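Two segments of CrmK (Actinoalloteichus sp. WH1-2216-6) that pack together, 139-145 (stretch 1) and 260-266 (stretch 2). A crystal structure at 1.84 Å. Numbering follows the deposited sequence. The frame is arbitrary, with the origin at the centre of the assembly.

Stretch 1 (139-145) GPLSRLL
Stretch 2 (260-266) PNIGLYA

How is stretch 1 shaped where it begins? Gly 139 to Ser 142 form a type I beta turn, closed by Ser 142 N to Gly 139 O at 2.8 Å, and the helix then runs from Ser 142 to Leu 145. Gly 139 sits at phi/psi -170/-162, extended, and an ideal CB there would come within 2.6 Å of Pro 140 CD, so the absence of a side chain suits the place. Gly 139 N donates to Ser 142 OG at 3.0 Å, with the serine at chi1 -69° (m).

What does Pro 140 offer to the second stretch? With phi/psi -58/-26 and a C-gamma exo ring, it lies over one face of the Tyr 265 ring. Pro 140 CA stands 3.8 Å from the centroid of the Tyr 265 ring, 4° off its normal, a CH-pi contact, while Pro 140 CB reaches Tyr 265 CE2 at 3.7 Å. Tyr 265, buried in strand at -112/131, has its ring at chi1 165° (t) and chi2 75°; Pro 140 CA and Tyr 265 CA are 6.4 Å apart. Leu 141 (-91/4; m, t) points away, and its O accepts from Leu 145 N at 2.8 Å.

Why is Arg 143 the centre of the contact? Its CB points toward stretch 2, and 104 Å² of the residue is covered there, out of 408 Å² buried in all. From a backbone at -54/-35 the chain runs m, t, p with chi4 89°, bringing the guanidinium to backbone carbonyls: Arg 143 NE donates weakly to Ile 262 O at 3.2 Å, and Arg 143 NH2 weakly to Leu 264 O at 3.0 Å. A type I turn from Asn 261 to Leu 264 (-80/119), with Leu 264 N to Asn 261 O at 2.9 Å, carries these acceptors. Ile 262 (-65/-26; t, p) lays its CD1 over one guanidinium face, 3.6 Å from Arg 143 CZ, while Arg 143 CD meets the Tyr 265 ring at its edge, 4.4 Å from Tyr 265 CD1.

How does the helix finish the contact? Leu 144 (-90/-35; m, t) starts sideways, but its end comes nearer, placing Leu 144 CD2 4.0 Å from Gly 263 CA. Gly 263, at -74/-17, has no side chain; its bare CA is what the leucine methyl meets, and Leu 144 CA and Gly 263 CA are 6.3 Å apart. The stretches run in roughly opposite directions, Pro 140 beside Tyr 265 and Arg 143 beside Ile 262 (Arg 143 CA to Ile 262 CA 6.6 Å), though Leu 144 lies nearest Gly 263, so the order is not strict. Leu 145 (-118/-13) is out of reach.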

# COMPACT_ATOMS: atom_id res chain seq x y z
N GLY A 139 -0.61 -15.10 10.64
CA GLY A 139 -1.13 -13.80 10.92
C GLY A 139 -2.37 -13.80 11.79
O GLY A 139 -2.61 -14.75 12.54
N PRO A 140 -3.11 -12.68 11.77
CA PRO A 140 -4.18 -12.49 12.74
C PRO A 140 -5.25 -13.54 12.75
O PRO A 140 -5.88 -13.75 13.79
CB PRO A 140 -4.76 -11.12 12.38
CG PRO A 140 -3.61 -10.38 11.81
CD PRO A 140 -2.78 -11.42 11.08
N LEU A 141 -5.48 -14.23 11.65
CA LEU A 141 -6.49 -15.29 11.66
C LEU A 141 -5.89 -16.66 12.03
O LEU A 141 -6.61 -17.66 12.00
CB LEU A 141 -7.20 -15.40 10.29
CG LEU A 141 -8.00 -14.16 9.82
CD1 LEU A 141 -8.69 -14.37 8.46
CD2 LEU A 141 -9.06 -13.85 10.87
N SER A 142 -4.61 -16.74 12.37
CA SER A 142 -4.03 -18.09 12.58
C SER A 142 -4.66 -18.80 13.80
O SER A 142 -4.80 -20.01 13.77
CB SER A 142 -2.51 -18.03 12.72
OG SER A 142 -1.92 -17.68 11.47
N ARG A 143 -5.04 -18.08 14.86
CA ARG A 143 -5.78 -18.75 15.96
C ARG A 143 -7.03 -19.51 15.54
O ARG A 143 -7.34 -20.57 16.07
CB ARG A 143 -6.08 -17.77 17.09
CG ARG A 143 -4.81 -17.46 17.78
CD ARG A 143 -4.81 -16.13 18.47
NE ARG A 143 -5.82 -16.01 19.52
CZ ARG A 143 -5.63 -16.33 20.81
NH1 ARG A 143 -4.49 -16.89 21.23
NH2 ARG A 143 -6.61 -16.11 21.68
N LEU A 144 -7.72 -18.97 14.55
CA LEU A 144 -8.94 -19.54 14.03
C LEU A 144 -8.68 -20.51 12.89
O LEU A 144 -9.38 -21.50 12.79
CB LEU A 144 -9.90 -18.45 13.55
CG LEU A 144 -10.50 -17.64 14.72
CD1 LEU A 144 -11.18 -16.36 14.25
CD2 LEU A 144 -11.47 -18.48 15.56
N LEU A 145 -7.68 -20.23 12.05
CA LEU A 145 -7.49 -20.97 10.77
C LEU A 145 -6.18 -21.76 10.61
O LEU A 145 -6.06 -22.55 9.67
CB LEU A 145 -7.57 -19.98 9.60
CG LEU A 145 -8.92 -19.25 9.46
CD1 LEU A 145 -8.95 -18.34 8.22
CD2 LEU A 145 -10.06 -20.26 9.40
N PRO A 260 -13.21 -20.09 25.04
CA PRO A 260 -14.25 -19.22 24.46
C PRO A 260 -13.75 -17.83 24.02
O PRO A 260 -14.50 -17.07 23.37
CB PRO A 260 -15.27 -19.11 25.60
CG PRO A 260 -14.44 -19.26 26.85
CD PRO A 260 -13.40 -20.28 26.50
N ASN A 261 -12.50 -17.50 24.34
CA ASN A 261 -11.88 -16.31 23.82
C ASN A 261 -10.87 -16.56 22.66
O ASN A 261 -10.13 -15.65 22.29
CB ASN A 261 -11.20 -15.54 24.94
CG ASN A 261 -12.13 -15.25 26.10
OD1 ASN A 261 -13.13 -14.56 25.93
ND2 ASN A 261 -11.83 -15.81 27.27
N ILE A 262 -10.89 -17.74 22.03
CA ILE A 262 -9.84 -18.03 21.05
C ILE A 262 -9.91 -17.11 19.85
O ILE A 262 -8.87 -16.84 19.21
CB ILE A 262 -9.78 -19.52 20.65
CG1 ILE A 262 -8.49 -19.84 19.87
CG2 ILE A 262 -11.06 -19.94 19.89
CD1 ILE A 262 -7.19 -19.54 20.61
N GLY A 263 -11.10 -16.60 19.57
CA GLY A 263 -11.33 -15.71 18.46
C GLY A 263 -10.77 -14.32 18.68
O GLY A 263 -10.61 -13.58 17.72
N LEU A 264 -10.47 -13.97 19.93
CA LEU A 264 -9.85 -12.68 20.21
C LEU A 264 -8.34 -12.72 19.94
O LEU A 264 -7.60 -13.49 20.55
CB LEU A 264 -10.19 -12.25 21.64
CG LEU A 264 -10.04 -10.79 22.07
CD1 LEU A 264 -10.68 -10.57 23.44
CD2 LEU A 264 -8.58 -10.40 22.10
N TYR A 265 -7.91 -11.89 19.01
CA TYR A 265 -6.49 -11.77 18.62
C TYR A 265 -6.01 -10.40 19.07
O TYR A 265 -6.64 -9.39 18.78
CB TYR A 265 -6.37 -11.84 17.08
CG TYR A 265 -5.02 -11.38 16.58
CD1 TYR A 265 -3.89 -12.19 16.71
CD2 TYR A 265 -4.86 -10.13 15.98
CE1 TYR A 265 -2.65 -11.78 16.28
CE2 TYR A 265 -3.61 -9.69 15.57
CZ TYR A 265 -2.51 -10.53 15.72
OH TYR A 265 -1.27 -10.12 15.28
N ALA A 266 -4.87 -10.38 19.74
CA ALA A 266 -4.32 -9.10 20.17
C ALA A 266 -2.82 -9.01 20.02
O ALA A 266 -2.10 -10.02 20.17
CB ALA A 266 -4.72 -8.84 21.60